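Local coordinates for SH2 domain-containing protein 3C (Homo sapiens, PDB 3T6G) that acts as an adapter in integrin and BCAR1 signalling for cell adhesion and migration, through a closed Ras-GEF-like domain that cannot perform canonical nucleotide exchange, at residues 82-87 against 247-252; 122-127 against 312-317. The protein carries 2 engineered substitutions. All blocks are in the same frame, centred on the assembly; numbering follows the deposited sequence.

Interaction 1 of 2, residues 82-87 against 247-252; sequences WGMELL and RTVAHH
In V249 a chi1 of 159° sets CG1 anti to the backbone N and CG2 anti to the carbonyl carbon, and CG1 is the branch that meets M84. The partner torsion in M84, chi1 -75°, keeps its CG beside the backbone N; the chain then bends at chi2 and chi3 and carries SD and CE away, leaving the beta carbon as the touching atom. M84 CB lies 4.0 Å from V249 CG1, an apolar contact made at the root of one side chain and the branch of the other. One residue further on, the methyl of A250 rests against the backbone of E85, with A250 CB 3.8 Å from E85 CA and 4.3 Å from M84 O. The alpha carbons of E85 and A250 are just 4.2 Å apart, a close backbone approach that the small alanine side chain permits. In the Ras-GEF (Cdc25-homology) fold, this joins the short helix 83-86 to the last turn of helix 236-250, and no hydrogen bond crosses between the two segments. The E85 side chain runs past the carbonyl of A250, with E85 OE1 3.9 Å from A250 O and no bond between them. Its OE2 is gripped by two groups of another protein's chain, a basic side chain in a salt bridge and a polar side chain in a hydrogen bond, and A250 packs on a basic side chain of that chain.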
ATOM      1  N   TRP A  82     -14.257  -3.717  -5.796  1.00 68.08           N
ATOM      2  CA  TRP A  82     -13.553  -2.832  -4.852  1.00 60.46           C
ATOM      3  C   TRP A  82     -12.074  -2.597  -5.161  1.00 57.47           C
ATOM      4  O   TRP A  82     -11.381  -3.484  -5.664  1.00 64.90           O
ATOM      5  CB  TRP A  82     -13.678  -3.422  -3.461  1.00 55.37           C
ATOM      6  CG  TRP A  82     -15.100  -3.630  -3.075  1.00 48.02           C
ATOM      7  CD1 TRP A  82     -15.713  -4.822  -2.776  1.00 47.35           C
ATOM      8  CD2 TRP A  82     -16.107  -2.617  -2.952  1.00 48.96           C
ATOM      9  NE1 TRP A  82     -17.039  -4.612  -2.474  1.00 60.51           N
ATOM     10  CE2 TRP A  82     -17.309  -3.267  -2.574  1.00 56.83           C
ATOM     11  CE3 TRP A  82     -16.107  -1.228  -3.116  1.00 48.94           C
ATOM     12  CZ2 TRP A  82     -18.498  -2.576  -2.362  1.00 54.32           C
ATOM     13  CZ3 TRP A  82     -17.291  -0.530  -2.887  1.00 53.01           C
ATOM     14  CH2 TRP A  82     -18.473  -1.208  -2.521  1.00 58.36           C
ATOM     15  N   GLY A  83     -11.594  -1.397  -4.864  1.00 52.93           N
ATOM     16  CA  GLY A  83     -10.190  -1.056  -5.066  1.00 53.27           C
ATOM     17  C   GLY A  83      -9.263  -1.977  -4.285  1.00 58.55           C
ATOM     18  O   GLY A  83      -8.118  -2.191  -4.666  1.00 56.32           O
ATOM     19  N   MET A  84      -9.760  -2.533  -3.187  1.00 54.79           N
ATOM     20  CA  MET A  84      -8.946  -3.427  -2.399  1.00 52.37           C
ATOM     21  C   MET A  84      -8.612  -4.636  -3.229  1.00 62.39           C
ATOM     22  O   MET A  84      -7.480  -5.130  -3.185  1.00 65.35           O
ATOM     23  CB  MET A  84      -9.650  -3.844  -1.103  1.00 60.34           C
ATOM     24  CG  MET A  84      -9.693  -2.763  -0.001  1.00 63.86           C
ATOM     25  SD  MET A  84      -8.082  -2.065   0.470  1.00 58.73           S
ATOM     26  CE  MET A  84      -7.977  -0.676  -0.634  1.00 33.05           C
ATOM     27  N   GLU A  85      -9.607  -5.120  -3.971  1.00 62.21           N
ATOM     28  CA  GLU A  85      -9.424  -6.252  -4.874  1.00 57.24           C
ATOM     29  C   GLU A  85      -8.556  -5.831  -6.041  1.00 56.44           C
ATOM     30  O   GLU A  85      -7.614  -6.530  -6.413  1.00 58.69           O
ATOM     31  CB  GLU A  85     -10.763  -6.770  -5.369  1.00 54.58           C
ATOM     32  CG  GLU A  85     -10.652  -7.855  -6.408  1.00 69.85           C
ATOM     33  CD  GLU A  85     -11.877  -8.757  -6.414  1.00 81.03           C
ATOM     34  OE1 GLU A  85     -12.828  -8.438  -5.664  1.00 86.31           O
ATOM     35  OE2 GLU A  85     -11.887  -9.776  -7.151  1.00 79.86           O
ATOM     36  N   LEU A  86      -8.831  -4.651  -6.573  1.00 59.60           N
ATOM     37  CA  LEU A  86      -8.097  -4.170  -7.738  1.00 60.88           C
ATOM     38  C   LEU A  86      -6.590  -4.133  -7.518  1.00 67.26           C
ATOM     39  O   LEU A  86      -5.824  -4.383  -8.445  1.00 70.20           O
ATOM     40  CB  LEU A  86      -8.595  -2.791  -8.198  1.00 44.44           C
ATOM     41  CG  LEU A  86      -7.829  -2.314  -9.442  1.00 54.10           C
ATOM     42  CD1 LEU A  86      -8.064  -3.294 -10.595  1.00 60.19           C
ATOM     43  CD2 LEU A  86      -8.175  -0.899  -9.892  1.00 45.99           C
ATOM     44  N   LEU A  87      -6.148  -3.816  -6.305  1.00 69.81           N
ATOM     45  CA  LEU A  87      -4.708  -3.623  -6.093  1.00 71.18           C
ATOM     46  C   LEU A  87      -3.874  -4.905  -5.907  1.00 66.15           C
ATOM     47  O   LEU A  87      -2.658  -4.830  -5.758  1.00 58.42           O
ATOM     48  CB  LEU A  87      -4.418  -2.573  -5.008  1.00 68.86           C
ATOM     49  CG  LEU A  87      -5.175  -2.645  -3.689  1.00 69.65           C
ATOM     50  CD1 LEU A  87      -4.669  -3.799  -2.877  1.00 71.90           C
ATOM     51  CD2 LEU A  87      -4.988  -1.355  -2.935  1.00 58.47           C
ATOM     52  N   ARG A 247      -5.305 -11.825   0.488  1.00 67.68           N
ATOM     53  CA  ARG A 247      -6.458 -12.486  -0.105  1.00 72.95           C
ATOM     54  C   ARG A 247      -7.659 -12.264   0.794  1.00 68.50           C
ATOM     55  O   ARG A 247      -8.785 -12.184   0.318  1.00 65.38           O
ATOM     56  CB  ARG A 247      -6.233 -13.989  -0.284  1.00 64.82           C
ATOM     57  CG  ARG A 247      -5.051 -14.366  -1.131  1.00 68.82           C
ATOM     58  CD  ARG A 247      -4.811 -15.870  -1.015  1.00 58.09           C
ATOM     59  NE  ARG A 247      -5.594 -16.613  -1.987  1.00 51.02           N
ATOM     60  CZ  ARG A 247      -6.067 -17.846  -1.801  1.00 63.25           C
ATOM     61  NH1 ARG A 247      -5.868 -18.465  -0.644  1.00 63.35           N
ATOM     62  NH2 ARG A 247      -6.755 -18.460  -2.774  1.00 54.97           N
ATOM     63  N   THR A 248      -7.415 -12.209   2.099  1.00 61.74           N
ATOM     64  CA  THR A 248      -8.474 -11.897   3.051  1.00 75.66           C
ATOM     65  C   THR A 248      -8.993 -10.487   2.754  1.00 74.70           C
ATOM     66  O   THR A 248     -10.195 -10.252   2.663  1.00 80.00           O
ATOM     67  CB  THR A 248      -7.957 -11.953   4.492  1.00 77.59           C
ATOM     68  OG1 THR A 248      -6.875 -12.890   4.567  1.00 89.86           O
ATOM     69  CG2 THR A 248      -9.067 -12.392   5.438  1.00 73.77           C
ATOM     70  N   VAL A 249      -8.051  -9.571   2.579  1.00 63.02           N
ATOM     71  CA  VAL A 249      -8.319  -8.204   2.199  1.00 65.66           C
ATOM     72  C   VAL A 249      -9.206  -8.047   0.964  1.00 71.61           C
ATOM     73  O   VAL A 249     -10.230  -7.338   0.986  1.00 66.55           O
ATOM     74  CB  VAL A 249      -7.017  -7.500   1.888  1.00 56.81           C
ATOM     75  CG1 VAL A 249      -7.291  -6.300   1.015  1.00 51.57           C
ATOM     76  CG2 VAL A 249      -6.292  -7.120   3.197  1.00 40.35           C
ATOM     77  N   ALA A 250      -8.791  -8.684  -0.124  1.00 67.12           N
ATOM     78  CA  ALA A 250      -9.483  -8.539  -1.391  1.00 61.28           C
ATOM     79  C   ALA A 250     -10.882  -9.128  -1.267  1.00 68.45           C
ATOM     80  O   ALA A 250     -11.845  -8.639  -1.861  1.00 73.51           O
ATOM     81  CB  ALA A 250      -8.692  -9.206  -2.527  1.00 53.80           C
ATOM     82  N   HIS A 251     -10.987 -10.164  -0.452  1.00 66.02           N
ATOM     83  CA  HIS A 251     -12.241 -10.865  -0.261  1.00 68.35           C
ATOM     84  C   HIS A 251     -13.156 -10.040   0.638  1.00 74.61           C
ATOM     85  O   HIS A 251     -14.322 -10.364   0.814  1.00 79.86           O
ATOM     86  CB  HIS A 251     -11.931 -12.200   0.393  1.00 68.61           C
ATOM     87  CG  HIS A 251     -13.135 -12.989   0.791  1.00 74.66           C
ATOM     88  ND1 HIS A 251     -13.867 -13.736  -0.108  1.00 81.36           N
ATOM     89  CD2 HIS A 251     -13.715 -13.180   2.004  1.00 69.57           C
ATOM     90  CE1 HIS A 251     -14.857 -14.338   0.529  1.00 82.77           C
ATOM     91  NE2 HIS A 251     -14.790 -14.014   1.809  1.00 81.29           N
ATOM     92  N   HIS A 252     -12.619  -8.972   1.211  1.00 69.36           N
ATOM     93  CA  HIS A 252     -13.347  -8.212   2.201  1.00 72.27           C
ATOM     94  C   HIS A 252     -13.596  -6.761   1.777  1.00 70.30           C
ATOM     95  O   HIS A 252     -13.903  -5.908   2.609  1.00 67.74           O
ATOM     96  CB  HIS A 252     -12.608  -8.268   3.542  1.00 72.25           C
ATOM     97  CG  HIS A 252     -12.828  -9.544   4.288  1.00 72.74           C
ATOM     98  ND1 HIS A 252     -12.103  -9.887   5.407  1.00 74.60           N
ATOM     99  CD2 HIS A 252     -13.692 -10.561   4.073  1.00 78.16           C
ATOM    100  CE1 HIS A 252     -12.515 -11.061   5.855  1.00 71.13           C
ATOM    101  NE2 HIS A 252     -13.479 -11.491   5.065  1.00 75.04           N
TER

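Interaction 2 of 2, residues 122-127 against 312-317; sequences EERAAL and HKLEPA
R124 reaches across to E315 in a salt bridge whose hydrogen bond runs from R124 NH2 to E315 OE2 over 2.8 Å, with an N-H...O angle of 149°. OE2 is approached on its anti side, somewhat out of the carboxylate plane, and it lies at the guanidinium edge, tilted from that plane too; the two planes stand 46° apart, so the pairing is single-pronged and not a flat two-bond fork. T166 OG1 ties the ends together, bonding to both E315 OE2 and R124 NE, while Q165 N donates to E315 OE1 and R124 NH1 donates to S117 O. Both charged groups are therefore held by several polar partners in a buried setting, which should favour their ionised forms. Above one guanidinium face sits L314, its CG 3.6 Å from R124 NH1 and 4.0 Å from R124 CZ, with L314 CD2 3.9 Å from the same NH1. E315 CG also approaches R124 NH2, at 3.6 Å. Backbones stay well apart: the nearest alpha carbons, those of R124 and L314, are 10.3 Å from each other, and the long arginine spans the gap. L314 also packs on L115 and T118. The arrangement is a buried salt bridge from helix 121-140 to the residue just after helix 296-314, within the all-helical Ras-GEF fold.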
ATOM      1  N   GLU A 122       8.776  24.272  22.161  1.00 71.27           N
ATOM      2  CA  GLU A 122       7.601  24.060  23.008  1.00 73.93           C
ATOM      3  C   GLU A 122       6.258  24.029  22.242  1.00 71.60           C
ATOM      4  O   GLU A 122       5.407  23.181  22.516  1.00 63.99           O
ATOM      5  CB  GLU A 122       7.572  25.116  24.094  1.00 68.47           C
ATOM      6  CG  GLU A 122       6.759  24.749  25.304  1.00 79.03           C
ATOM      7  CD  GLU A 122       6.928  25.773  26.418  1.00 85.04           C
ATOM      8  OE1 GLU A 122       6.127  26.739  26.433  1.00 80.70           O
ATOM      9  OE2 GLU A 122       7.870  25.614  27.244  1.00 80.54           O
ATOM     10  N   GLU A 123       6.064  24.953  21.300  1.00 68.27           N
ATOM     11  CA  GLU A 123       4.910  24.881  20.393  1.00 76.50           C
ATOM     12  C   GLU A 123       4.973  23.652  19.503  1.00 70.94           C
ATOM     13  O   GLU A 123       3.972  22.937  19.339  1.00 71.99           O
ATOM     14  CB  GLU A 123       4.844  26.099  19.475  1.00 87.07           C
ATOM     15  CG  GLU A 123       4.375  27.370  20.132  1.00 96.25           C
ATOM     16  CD  GLU A 123       4.468  28.546  19.186  1.00100.60           C
ATOM     17  OE1 GLU A 123       4.030  28.399  18.010  1.00 88.54           O
ATOM     18  OE2 GLU A 123       5.004  29.601  19.620  1.00101.06           O
ATOM     19  N   ARG A 124       6.144  23.443  18.898  1.00 58.97           N
ATOM     20  CA  ARG A 124       6.393  22.266  18.084  1.00 56.74           C
ATOM     21  C   ARG A 124       6.054  20.964  18.809  1.00 64.25           C
ATOM     22  O   ARG A 124       5.409  20.090  18.230  1.00 75.18           O
ATOM     23  CB  ARG A 124       7.836  22.236  17.645  1.00 68.11           C
ATOM     24  CG  ARG A 124       8.066  22.808  16.285  1.00 70.28           C
ATOM     25  CD  ARG A 124       9.187  22.038  15.635  1.00 64.97           C
ATOM     26  NE  ARG A 124      10.341  22.008  16.512  1.00 61.74           N
ATOM     27  CZ  ARG A 124      11.052  23.088  16.817  1.00 67.73           C
ATOM     28  NH1 ARG A 124      10.711  24.264  16.303  1.00 60.81           N
ATOM     29  NH2 ARG A 124      12.107  22.990  17.622  1.00 75.59           N
ATOM     30  N   ALA A 125       6.479  20.830  20.065  1.00 50.55           N
ATOM     31  CA  ALA A 125       6.159  19.635  20.838  1.00 56.19           C
ATOM     32  C   ALA A 125       4.661  19.403  20.879  1.00 60.53           C
ATOM     33  O   ALA A 125       4.196  18.286  20.674  1.00 68.11           O
ATOM     34  CB  ALA A 125       6.729  19.720  22.279  1.00 51.39           C
ATOM     35  N   ALA A 126       3.908  20.462  21.146  1.00 61.87           N
ATOM     36  CA  ALA A 126       2.444  20.385  21.200  1.00 61.12           C
ATOM     37  C   ALA A 126       1.831  19.970  19.856  1.00 50.72           C
ATOM     38  O   ALA A 126       0.893  19.180  19.800  1.00 55.83           O
ATOM     39  CB  ALA A 126       1.875  21.713  21.655  1.00 63.75           C
ATOM     40  N   LEU A 127       2.375  20.510  18.775  1.00 45.53           N
ATOM     41  CA  LEU A 127       2.015  20.079  17.423  1.00 44.27           C
ATOM     42  C   LEU A 127       2.397  18.609  17.160  1.00 52.36           C
ATOM     43  O   LEU A 127       1.622  17.848  16.579  1.00 58.76           O
ATOM     44  CB  LEU A 127       2.695  20.983  16.393  1.00 50.29           C
ATOM     45  CG  LEU A 127       2.363  20.645  14.929  1.00 65.19           C
ATOM     46  CD1 LEU A 127       0.923  20.207  14.790  1.00 61.32           C
ATOM     47  CD2 LEU A 127       2.658  21.822  14.018  1.00 64.45           C
ATOM     48  N   HIS A 312      17.585  21.489  10.407  1.00 86.33           N
ATOM     49  CA  HIS A 312      18.856  21.927  10.960  1.00 86.03           C
ATOM     50  C   HIS A 312      18.824  23.380  11.366  1.00 86.86           C
ATOM     51  O   HIS A 312      19.504  23.764  12.313  1.00 90.30           O
ATOM     52  CB  HIS A 312      20.004  21.678   9.981  1.00 86.89           C
ATOM     53  CG  HIS A 312      20.672  20.355  10.170  1.00 86.34           C
ATOM     54  ND1 HIS A 312      20.218  19.200   9.569  1.00 87.82           N
ATOM     55  CD2 HIS A 312      21.749  19.997  10.909  1.00 91.91           C
ATOM     56  CE1 HIS A 312      20.995  18.190   9.917  1.00 91.09           C
ATOM     57  NE2 HIS A 312      21.929  18.645  10.733  1.00 94.70           N
ATOM     58  N   LYS A 313      18.045  24.180  10.639  1.00 88.87           N
ATOM     59  CA  LYS A 313      17.842  25.591  10.962  1.00 88.88           C
ATOM     60  C   LYS A 313      17.087  25.683  12.264  1.00 90.32           C
ATOM     61  O   LYS A 313      17.377  26.526  13.115  1.00 91.06           O
ATOM     62  CB  LYS A 313      17.021  26.285   9.880  1.00 90.85           C
ATOM     63  CG  LYS A 313      17.762  26.518   8.579  1.00103.71           C
ATOM     64  CD  LYS A 313      18.308  27.945   8.482  1.00110.66           C
ATOM     65  CE  LYS A 313      18.914  28.200   7.097  1.00114.06           C
ATOM     66  NZ  LYS A 313      19.336  29.615   6.891  1.00115.20           N
ATOM     67  N   LEU A 314      16.099  24.810  12.406  1.00 86.10           N
ATOM     68  CA  LEU A 314      15.288  24.775  13.607  1.00 81.65           C
ATOM     69  C   LEU A 314      16.137  24.389  14.810  1.00 81.92           C
ATOM     70  O   LEU A 314      16.328  25.192  15.721  1.00 86.74           O
ATOM     71  CB  LEU A 314      14.136  23.796  13.429  1.00 75.97           C
ATOM     72  CG  LEU A 314      12.749  24.421  13.396  1.00 77.36           C
ATOM     73  CD1 LEU A 314      12.769  25.792  12.746  1.00 82.05           C
ATOM     74  CD2 LEU A 314      11.800  23.493  12.677  1.00 71.90           C
ATOM     75  N   GLU A 315      16.640  23.159  14.811  1.00 80.42           N
ATOM     76  CA  GLU A 315      17.532  22.693  15.874  1.00 75.46           C
ATOM     77  C   GLU A 315      18.876  22.253  15.291  1.00 79.51           C
ATOM     78  O   GLU A 315      19.041  21.093  14.935  1.00 77.01           O
ATOM     79  CB  GLU A 315      16.885  21.554  16.678  1.00 66.99           C
ATOM     80  CG  GLU A 315      15.455  21.864  17.131  1.00 74.70           C
ATOM     81  CD  GLU A 315      14.866  20.789  18.034  1.00 84.53           C
ATOM     82  OE1 GLU A 315      15.647  20.010  18.617  1.00 86.04           O
ATOM     83  OE2 GLU A 315      13.618  20.728  18.157  1.00 84.17           O
ATOM     84  N   PRO A 316      19.842  23.187  15.203  1.00 89.84           N
ATOM     85  CA  PRO A 316      21.179  22.942  14.641  1.00 95.87           C
ATOM     86  C   PRO A 316      21.928  21.805  15.335  1.00102.68           C
ATOM     87  O   PRO A 316      21.780  21.627  16.551  1.00 93.72           O
ATOM     88  CB  PRO A 316      21.907  24.267  14.885  1.00 90.11           C
ATOM     89  CG  PRO A 316      20.800  25.292  14.929  1.00 85.87           C
ATOM     90  CD  PRO A 316      19.686  24.586  15.648  1.00 86.16           C
ATOM     91  N   ALA A 317      22.726  21.067  14.557  1.00110.42           N
ATOM     92  CA  ALA A 317      23.478  19.902  15.043  1.00113.90           C
ATOM     93  C   ALA A 317      24.850  20.230  15.660  1.00111.21           C
ATOM     94  O   ALA A 317      25.167  19.753  16.744  1.00115.08           O
ATOM     95  CB  ALA A 317      23.640  18.883  13.916  1.00117.21           C
TER

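In the fold
Interactions 1 and 2 belong to the same Ras-GEF domain, yet their centres lie 41 Å apart on opposite sides of the chain's centre, about 19 and 22 Å from it. They share no helix: 83-86 and 236-250 meet in the first, 121-140 and the end of 296-314 with the residue after it in the second. Both are largely buried; among the touching residues V249 and L314 are partly exposed and the others buried. Interaction 1 brings backbones close through small apolar groups and turns its charges to another protein's chain; interaction 2 spans a wider backbone gap with a charged pair and a leucine over the guanidinium, and no other chain touches its segments.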